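Side-chain contacts in NAD-dependent dehydrogenase (Rhizobium meliloti, PDB 4Z0P), which reduces glyoxylate and hydroxypyruvate with NADPH as the hydride donor, and is seen here with NADPH and oxalate bound: residues S104-M109 / V229-G234; G199-T204 / R208-A213. One frame throughout, in Å; residues are numbered along the deposited sequence.

Interaction 1 (S104-M109 / V229-G234); sequences SEWVMM and VFINAG. With NDP (NADPH dihydro-nicotinamide-adenine-dinucleotide phosphate), chain H.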
loop_
_atom_site.group_PDB
_atom_site.type_symbol
_atom_site.label_atom_id
_atom_site.label_comp_id
_atom_site.label_asym_id
_atom_site.label_seq_id
_atom_site.Cartn_x
_atom_site.Cartn_y
_atom_site.Cartn_z
ATOM N N SER A 104 4.353 -6.436 6.888
ATOM C CA SER A 104 3.013 -6.026 6.548
ATOM C C SER A 104 2.984 -4.860 5.588
ATOM O O SER A 104 2.115 -4.806 4.723
ATOM C CB SER A 104 2.203 -5.750 7.797
ATOM O OG SER A 104 1.966 -6.997 8.469
ATOM N N GLU A 105 3.949 -3.952 5.703
ATOM C CA GLU A 105 4.109 -2.894 4.701
ATOM C C GLU A 105 4.304 -3.473 3.311
ATOM O O GLU A 105 3.678 -3.045 2.351
ATOM C CB GLU A 105 5.320 -2.021 4.983
ATOM C CG GLU A 105 5.254 -1.167 6.239
ATOM C CD GLU A 105 6.613 -0.585 6.622
ATOM O OE1 GLU A 105 7.580 -0.764 5.850
ATOM O OE2 GLU A 105 6.721 -0.008 7.726
ATOM N N TRP A 106 5.217 -4.428 3.198
ATOM C CA TRP A 106 5.542 -4.978 1.888
ATOM C C TRP A 106 4.341 -5.745 1.306
ATOM O O TRP A 106 4.023 -5.602 0.123
ATOM C CB TRP A 106 6.790 -5.878 1.980
ATOM C CG TRP A 106 7.252 -6.431 0.641
ATOM C CD1 TRP A 106 8.207 -5.910 -0.176
ATOM C CD2 TRP A 106 6.779 -7.627 -0.008
ATOM N NE1 TRP A 106 8.369 -6.712 -1.296
ATOM C CE2 TRP A 106 7.495 -7.762 -1.220
ATOM C CE3 TRP A 106 5.843 -8.600 0.325
ATOM C CZ2 TRP A 106 7.282 -8.844 -2.107
ATOM C CZ3 TRP A 106 5.634 -9.675 -0.536
ATOM C CH2 TRP A 106 6.365 -9.782 -1.745
ATOM N N VAL A 107 3.673 -6.541 2.133
ATOM C CA VAL A 107 2.510 -7.312 1.681
ATOM C C VAL A 107 1.391 -6.361 1.231
ATOM O O VAL A 107 0.811 -6.534 0.169
ATOM C CB VAL A 107 2.009 -8.297 2.764
ATOM C CG1 VAL A 107 0.710 -8.973 2.345
ATOM C CG2 VAL A 107 3.073 -9.351 3.049
ATOM N N MET A 108 1.112 -5.354 2.042
ATOM C CA MET A 108 0.097 -4.356 1.689
ATOM C C MET A 108 0.465 -3.681 0.383
ATOM O O MET A 108 -0.402 -3.495 -0.486
ATOM C CB MET A 108 -0.006 -3.308 2.797
ATOM C CG MET A 108 -1.038 -2.198 2.541
ATOM S SD MET A 108 -2.745 -2.812 2.460
ATOM C CE MET A 108 -2.934 -3.325 4.172
ATOM N N MET A 109 1.737 -3.310 0.223
ATOM C CA MET A 109 2.150 -2.650 -1.026
ATOM C C MET A 109 1.879 -3.539 -2.234
ATOM O O MET A 109 1.364 -3.065 -3.250
ATOM C CB MET A 109 3.609 -2.245 -0.988
ATOM C CG MET A 109 4.001 -1.420 -2.191
ATOM S SD MET A 109 5.670 -0.726 -2.020
ATOM C CE MET A 109 6.574 -2.197 -2.124
ATOM N N VAL A 229 -3.095 -13.746 -8.852
ATOM C CA VAL A 229 -1.750 -13.232 -8.624
ATOM C C VAL A 229 -1.046 -14.020 -7.528
ATOM O O VAL A 229 -1.674 -14.442 -6.555
ATOM C CB VAL A 229 -1.855 -11.742 -8.205
ATOM C CG1 VAL A 229 -0.526 -11.150 -7.782
ATOM C CG2 VAL A 229 -2.423 -10.965 -9.387
ATOM N N PHE A 230 0.264 -14.206 -7.685
ATOM C CA PHE A 230 1.096 -14.895 -6.701
ATOM C C PHE A 230 2.102 -13.937 -6.086
ATOM O O PHE A 230 2.894 -13.300 -6.799
ATOM C CB PHE A 230 1.856 -16.045 -7.355
ATOM C CG PHE A 230 2.786 -16.773 -6.425
ATOM C CD1 PHE A 230 2.335 -17.262 -5.196
ATOM C CD2 PHE A 230 4.102 -17.008 -6.773
ATOM C CE1 PHE A 230 3.186 -17.966 -4.343
ATOM C CE2 PHE A 230 4.958 -17.712 -5.921
ATOM C CZ PHE A 230 4.500 -18.193 -4.705
ATOM N N ILE A 231 2.104 -13.880 -4.757
ATOM C CA ILE A 231 2.974 -12.966 -4.008
ATOM C C ILE A 231 3.722 -13.800 -2.987
ATOM O O ILE A 231 3.088 -14.484 -2.152
ATOM C CB ILE A 231 2.127 -11.907 -3.291
ATOM C CG1 ILE A 231 1.418 -11.010 -4.311
ATOM C CG2 ILE A 231 2.957 -11.096 -2.283
ATOM C CD1 ILE A 231 0.230 -10.301 -3.703
ATOM N N ASN A 232 5.050 -13.841 -3.083
ATOM C CA ASN A 232 5.828 -14.634 -2.122
ATOM C C ASN A 232 6.911 -13.850 -1.420
ATOM O O ASN A 232 7.782 -13.262 -2.066
ATOM C CB ASN A 232 6.456 -15.864 -2.783
ATOM C CG ASN A 232 7.027 -16.871 -1.769
ATOM O OD1 ASN A 232 6.716 -16.851 -0.573
ATOM N ND2 ASN A 232 7.838 -17.774 -2.264
ATOM N N ALA A 233 6.849 -13.834 -0.096
ATOM C CA ALA A 233 7.926 -13.277 0.725
ATOM C C ALA A 233 8.354 -14.215 1.835
ATOM O O ALA A 233 8.974 -13.771 2.819
ATOM C CB ALA A 233 7.527 -11.924 1.305
ATOM N N GLY A 234 8.077 -15.504 1.660
ATOM C CA GLY A 234 8.541 -16.524 2.590
ATOM C C GLY A 234 9.958 -16.937 2.257
ATOM O O GLY A 234 10.935 -16.281 2.674
HETATM P PA NDP H . 5.856 -18.476 12.169
HETATM O O1A NDP H . 6.602 -19.700 12.678
HETATM O O2A NDP H . 5.269 -17.555 13.187
HETATM O O5B NDP H . 4.694 -19.020 11.242
HETATM C C5B NDP H . 4.851 -20.066 10.306
HETATM C C4B NDP H . 3.486 -20.457 9.810
HETATM O O4B NDP H . 3.679 -21.390 8.749
HETATM C C3B NDP H . 2.617 -21.157 10.853
HETATM O O3B NDP H . 1.272 -20.741 10.644
HETATM C C2B NDP H . 2.784 -22.622 10.511
HETATM O O2B NDP H . 1.693 -23.448 10.866
HETATM C C1B NDP H . 2.874 -22.526 9.010
HETATM N N9A NDP H . 3.471 -23.756 8.462
HETATM C C8A NDP H . 4.723 -24.240 8.581
HETATM N N7A NDP H . 4.912 -25.378 7.953
HETATM C C5A NDP H . 3.697 -25.647 7.389
HETATM C C6A NDP H . 3.217 -26.718 6.609
HETATM N N6A NDP H . 3.999 -27.757 6.233
HETATM N N1A NDP H . 1.918 -26.688 6.198
HETATM C C2A NDP H . 1.146 -25.656 6.570
HETATM N N3A NDP H . 1.487 -24.598 7.312
HETATM C C4A NDP H . 2.793 -24.650 7.684
HETATM O O3 NDP H . 6.907 -17.756 11.176
HETATM P PN NDP H . 6.837 -16.170 10.838
HETATM O O1N NDP H . 5.443 -15.779 10.481
HETATM O O2N NDP H . 7.564 -15.389 11.874
HETATM O O5D NDP H . 7.803 -16.178 9.573
HETATM C C5D NDP H . 7.421 -16.896 8.416
HETATM C C4D NDP H . 8.571 -16.965 7.422
HETATM O O4D NDP H . 8.725 -15.714 6.748
HETATM C C3D NDP H . 9.959 -17.210 7.997
HETATM O O3D NDP H . 10.153 -18.609 8.289
HETATM C C2D NDP H . 10.918 -16.712 6.934
HETATM O O2D NDP H . 11.268 -17.776 6.031
HETATM C C1D NDP H . 10.028 -15.685 6.188
HETATM N N1N NDP H . 10.550 -14.319 6.266
HETATM C C2N NDP H . 10.951 -13.642 5.120
HETATM C C3N NDP H . 11.421 -12.363 5.168
HETATM C C7N NDP H . 11.717 -11.553 3.942
HETATM O O7N NDP H . 12.394 -10.515 4.080
HETATM N N7N NDP H . 11.284 -11.953 2.765
HETATM C C4N NDP H . 11.569 -11.695 6.485
HETATM C C5N NDP H . 11.136 -12.498 7.655
HETATM C C6N NDP H . 10.640 -13.715 7.528
HETATM P P2B NDP H . 1.420 -23.853 12.401
HETATM O O1X NDP H . 0.904 -22.582 13.024
HETATM O O2X NDP H . 0.353 -24.923 12.251
HETATM O O3X NDP H . 2.706 -24.332 12.961
#
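The six-membered ring of Trp106 comes down from helix 97-115 onto the end of strand 229-232, where CZ3 meets Ile231 CG2 and Ala233 CB, each at 3.5 Å. The indole meets this strand end obliquely, and its CH2 also nears the carbonyl oxygen of Asn232, at 3.8 Å. Trp106 has CG anti to the backbone N (chi1 -177°), which carries the wide ring away from the helix toward the strand; Val107 CG2 lies in plane at its edge. A tryptophan suits the place because its broad carbon surface reaches both Ile231 and Ala233 while its one polar atom, NE1, is satisfied by a hydrogen bond to Thr281 OG1. In this parallel, Rossmann-type sheet, helix 97-115 lies against one side and the loop after the strand reaches the dinucleotide. Ile231 turns CG2 to the indole; Ala233, whose single methyl is small enough to come close to CZ3, gives its backbone O to NADPH, accepting from carboxamide N7N at 2.9 Å. The side chain of Asn232 leaves from the other side of the strand. Its OD1 takes Gly234 N at 2.9 Å in an Asx turn, the donor standing above the carbonyl plane, while ND2 is held by Gln239 OE1.

Interaction 2 (G199-T204 / R208-A213); sequences GLLPLT and RGIFNA. With NDP (NADPH dihydro-nicotinamide-adenine-dinucleotide phosphate), chain H.
The phenyl ring of Phe211 carries Ile210 CG2 on one face, 3.7 Å above the plane and over its centre, and brings CZ obliquely against segment 199-204. CZ lies 3.9 Å from Gly199 CA and 4.0 Å from Leu201 CD1. Glycine suits the first of these places, since a beta-carbon there would come too close to Phe211 CZ with the ring where it is. Phe211 has CG anti to its carbonyl carbon (chi1 -55°), a turn that sends the flat group toward the loop's other limb. Leu201 divides its two methyls: CD1 faces Phe211 and, at 4.3 Å, Ile210 CG2, whereas CD2 rests 3.6 Å from O4B of the adenosine ribose. Beginning at the last residue of strand 196-199 in the Rossmann-type sheet, the chain runs into a loop that doubles back, so that the first limb faces NADPH and the second backs it. Pro202 closes on the cofactor, with CB 3.2 Å from ribose O3D and CD 3.4 Å from O4B. A glycine here would probably give up these ring contacts with both riboses and leave the backbone beside them freer to turn. Farther along, Leu203 lays CD1 against Arg208 CA at 4.0 Å, a suitably apolar cover for the base of a side chain that runs extended from CG to NE and ends in a guanidinium lying obliquely to Leu203 CD2.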
loop_
_atom_site.group_PDB
_atom_site.type_symbol
_atom_site.label_atom_id
_atom_site.label_comp_id
_atom_site.label_asym_id
_atom_site.label_seq_id
_atom_site.Cartn_x
_atom_site.Cartn_y
_atom_site.Cartn_z
ATOM N N GLY A 199 2.333 -15.876 0.069
ATOM C CA GLY A 199 3.135 -16.858 0.782
ATOM C C GLY A 199 3.955 -16.235 1.920
ATOM O O GLY A 199 4.830 -15.403 1.684
ATOM N N LEU A 200 3.672 -16.674 3.138
ATOM C CA LEU A 200 4.426 -16.324 4.345
ATOM C C LEU A 200 4.725 -17.582 5.169
ATOM O O LEU A 200 4.565 -17.602 6.379
ATOM C CB LEU A 200 3.670 -15.304 5.163
ATOM C CG LEU A 200 3.709 -13.895 4.545
ATOM C CD1 LEU A 200 2.705 -12.985 5.242
ATOM C CD2 LEU A 200 5.097 -13.300 4.593
ATOM N N LEU A 201 5.168 -18.613 4.469
ATOM C CA LEU A 201 5.573 -19.890 5.071
ATOM C C LEU A 201 7.090 -19.917 5.258
ATOM O O LEU A 201 7.830 -19.346 4.461
ATOM C CB LEU A 201 5.216 -21.054 4.150
ATOM C CG LEU A 201 3.737 -21.427 3.969
ATOM C CD1 LEU A 201 3.570 -22.364 2.789
ATOM C CD2 LEU A 201 3.182 -22.030 5.250
ATOM N N PRO A 202 7.564 -20.619 6.291
ATOM C CA PRO A 202 8.987 -20.987 6.341
ATOM C C PRO A 202 9.322 -21.977 5.232
ATOM O O PRO A 202 8.409 -22.598 4.673
ATOM C CB PRO A 202 9.154 -21.642 7.705
ATOM C CG PRO A 202 7.770 -22.032 8.134
ATOM C CD PRO A 202 6.755 -21.328 7.295
ATOM N N LEU A 203 10.609 -22.071 4.896
ATOM C CA LEU A 203 11.124 -23.190 4.104
ATOM C C LEU A 203 11.400 -24.329 5.039
ATOM O O LEU A 203 12.221 -24.207 5.957
ATOM C CB LEU A 203 12.418 -22.860 3.355
ATOM C CG LEU A 203 12.956 -23.998 2.456
ATOM C CD1 LEU A 203 11.954 -24.493 1.431
ATOM C CD2 LEU A 203 14.234 -23.565 1.774
ATOM N N THR A 204 10.733 -25.448 4.785
ATOM C CA THR A 204 11.019 -26.704 5.458
ATOM C C THR A 204 10.960 -27.797 4.404
ATOM O O THR A 204 10.468 -27.561 3.296
ATOM C CB THR A 204 9.966 -27.025 6.525
ATOM O OG1 THR A 204 8.737 -27.356 5.870
ATOM C CG2 THR A 204 9.766 -25.821 7.438
ATOM N N ARG A 208 8.878 -27.339 0.660
ATOM C CA ARG A 208 9.731 -27.215 -0.507
ATOM C C ARG A 208 8.911 -27.436 -1.778
ATOM O O ARG A 208 8.212 -28.436 -1.892
ATOM C CB ARG A 208 10.852 -28.254 -0.454
ATOM C CG ARG A 208 12.003 -27.885 -1.356
ATOM C CD ARG A 208 13.139 -28.871 -1.203
ATOM N NE ARG A 208 14.293 -28.373 -1.924
ATOM C CZ ARG A 208 15.318 -27.713 -1.404
ATOM N NH1 ARG A 208 15.381 -27.416 -0.105
ATOM N NH2 ARG A 208 16.300 -27.335 -2.214
ATOM N N GLY A 209 8.990 -26.501 -2.728
ATOM C CA GLY A 209 8.276 -26.630 -3.995
ATOM C C GLY A 209 6.753 -26.672 -3.939
ATOM O O GLY A 209 6.117 -27.133 -4.887
ATOM N N ILE A 210 6.165 -26.150 -2.863
ATOM C CA ILE A 210 4.727 -26.162 -2.669
ATOM C C ILE A 210 4.007 -25.242 -3.681
ATOM O O ILE A 210 2.905 -25.547 -4.133
ATOM C CB ILE A 210 4.345 -25.810 -1.194
ATOM C CG1 ILE A 210 2.875 -26.127 -0.894
ATOM C CG2 ILE A 210 4.628 -24.385 -0.847
ATOM C CD1 ILE A 210 2.544 -26.062 0.586
ATOM N N PHE A 211 4.650 -24.152 -4.060
ATOM C CA PHE A 211 4.021 -23.202 -4.992
ATOM C C PHE A 211 4.427 -23.611 -6.406
ATOM O O PHE A 211 5.465 -23.191 -6.920
ATOM C CB PHE A 211 4.429 -21.768 -4.697
ATOM C CG PHE A 211 4.161 -21.323 -3.268
ATOM C CD1 PHE A 211 2.867 -21.265 -2.767
ATOM C CD2 PHE A 211 5.205 -20.911 -2.452
ATOM C CE1 PHE A 211 2.612 -20.812 -1.471
ATOM C CE2 PHE A 211 4.960 -20.450 -1.162
ATOM C CZ PHE A 211 3.662 -20.400 -0.661
ATOM N N ASN A 212 3.600 -24.451 -7.008
ATOM C CA ASN A 212 3.864 -25.054 -8.324
ATOM C C ASN A 212 2.640 -24.913 -9.240
ATOM O O ASN A 212 1.615 -24.347 -8.845
ATOM C CB ASN A 212 4.271 -26.522 -8.172
ATOM C CG ASN A 212 3.236 -27.328 -7.451
ATOM O OD1 ASN A 212 2.046 -27.129 -7.640
ATOM N ND2 ASN A 212 3.682 -28.213 -6.581
ATOM N N ALA A 213 2.782 -25.348 -10.490
ATOM C CA ALA A 213 1.748 -25.124 -11.496
ATOM C C ALA A 213 0.406 -25.718 -11.089
ATOM O O ALA A 213 -0.629 -25.093 -11.311
ATOM C CB ALA A 213 2.177 -25.666 -12.855
HETATM P PA NDP H . 5.856 -18.476 12.169
HETATM O O1A NDP H . 6.602 -19.700 12.678
HETATM O O2A NDP H . 5.269 -17.555 13.187
HETATM O O5B NDP H . 4.694 -19.020 11.242
HETATM C C5B NDP H . 4.851 -20.066 10.306
HETATM C C4B NDP H . 3.486 -20.457 9.810
HETATM O O4B NDP H . 3.679 -21.390 8.749
HETATM C C3B NDP H . 2.617 -21.157 10.853
HETATM O O3B NDP H . 1.272 -20.741 10.644
HETATM C C2B NDP H . 2.784 -22.622 10.511
HETATM O O2B NDP H . 1.693 -23.448 10.866
HETATM C C1B NDP H . 2.874 -22.526 9.010
HETATM N N9A NDP H . 3.471 -23.756 8.462
HETATM C C8A NDP H . 4.723 -24.240 8.581
HETATM N N7A NDP H . 4.912 -25.378 7.953
HETATM C C5A NDP H . 3.697 -25.647 7.389
HETATM C C6A NDP H . 3.217 -26.718 6.609
HETATM N N6A NDP H . 3.999 -27.757 6.233
HETATM N N1A NDP H . 1.918 -26.688 6.198
HETATM C C2A NDP H . 1.146 -25.656 6.570
HETATM N N3A NDP H . 1.487 -24.598 7.312
HETATM C C4A NDP H . 2.793 -24.650 7.684
HETATM O O3 NDP H . 6.907 -17.756 11.176
HETATM P PN NDP H . 6.837 -16.170 10.838
HETATM O O1N NDP H . 5.443 -15.779 10.481
HETATM O O2N NDP H . 7.564 -15.389 11.874
HETATM O O5D NDP H . 7.803 -16.178 9.573
HETATM C C5D NDP H . 7.421 -16.896 8.416
HETATM C C4D NDP H . 8.571 -16.965 7.422
HETATM O O4D NDP H . 8.725 -15.714 6.748
HETATM C C3D NDP H . 9.959 -17.210 7.997
HETATM O O3D NDP H . 10.153 -18.609 8.289
HETATM C C2D NDP H . 10.918 -16.712 6.934
HETATM O O2D NDP H . 11.268 -17.776 6.031
HETATM C C1D NDP H . 10.028 -15.685 6.188
HETATM N N1N NDP H . 10.550 -14.319 6.266
HETATM C C2N NDP H . 10.951 -13.642 5.120
HETATM C C3N NDP H . 11.421 -12.363 5.168
HETATM C C7N NDP H . 11.717 -11.553 3.942
HETATM O O7N NDP H . 12.394 -10.515 4.080
HETATM N N7N NDP H . 11.284 -11.953 2.765
HETATM C C4N NDP H . 11.569 -11.695 6.485
HETATM C C5N NDP H . 11.136 -12.498 7.655
HETATM C C6N NDP H . 10.640 -13.715 7.528
HETATM P P2B NDP H . 1.420 -23.853 12.401
HETATM O O1X NDP H . 0.904 -22.582 13.024
HETATM O O2X NDP H . 0.353 -24.923 12.251
HETATM O O3X NDP H . 2.706 -24.332 12.961
#

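Interaction 2 is nested within the stretch of chain that interaction 1 closes: helix 97-115 comes first, then segments 199-204 and 208-213, and finally strand 229-232. Their centres lie 14 Å apart. The seven-stranded parallel sheet joins them, because strands 196-199 and 229-232 are neighbours in it, and probable hydrogen bonds run from Gly199 N to Ile231 O and from Ala233 N to Gly199 O. Phe230 and Phe211 also bring their rings together, on the side of strand 229-232 away from Trp106. Both contacts reach NADPH, interaction 1 at the nicotinamide carboxamide and interaction 2 at the two riboses and the adenine, so neighbouring strand ends line different parts of one cofactor.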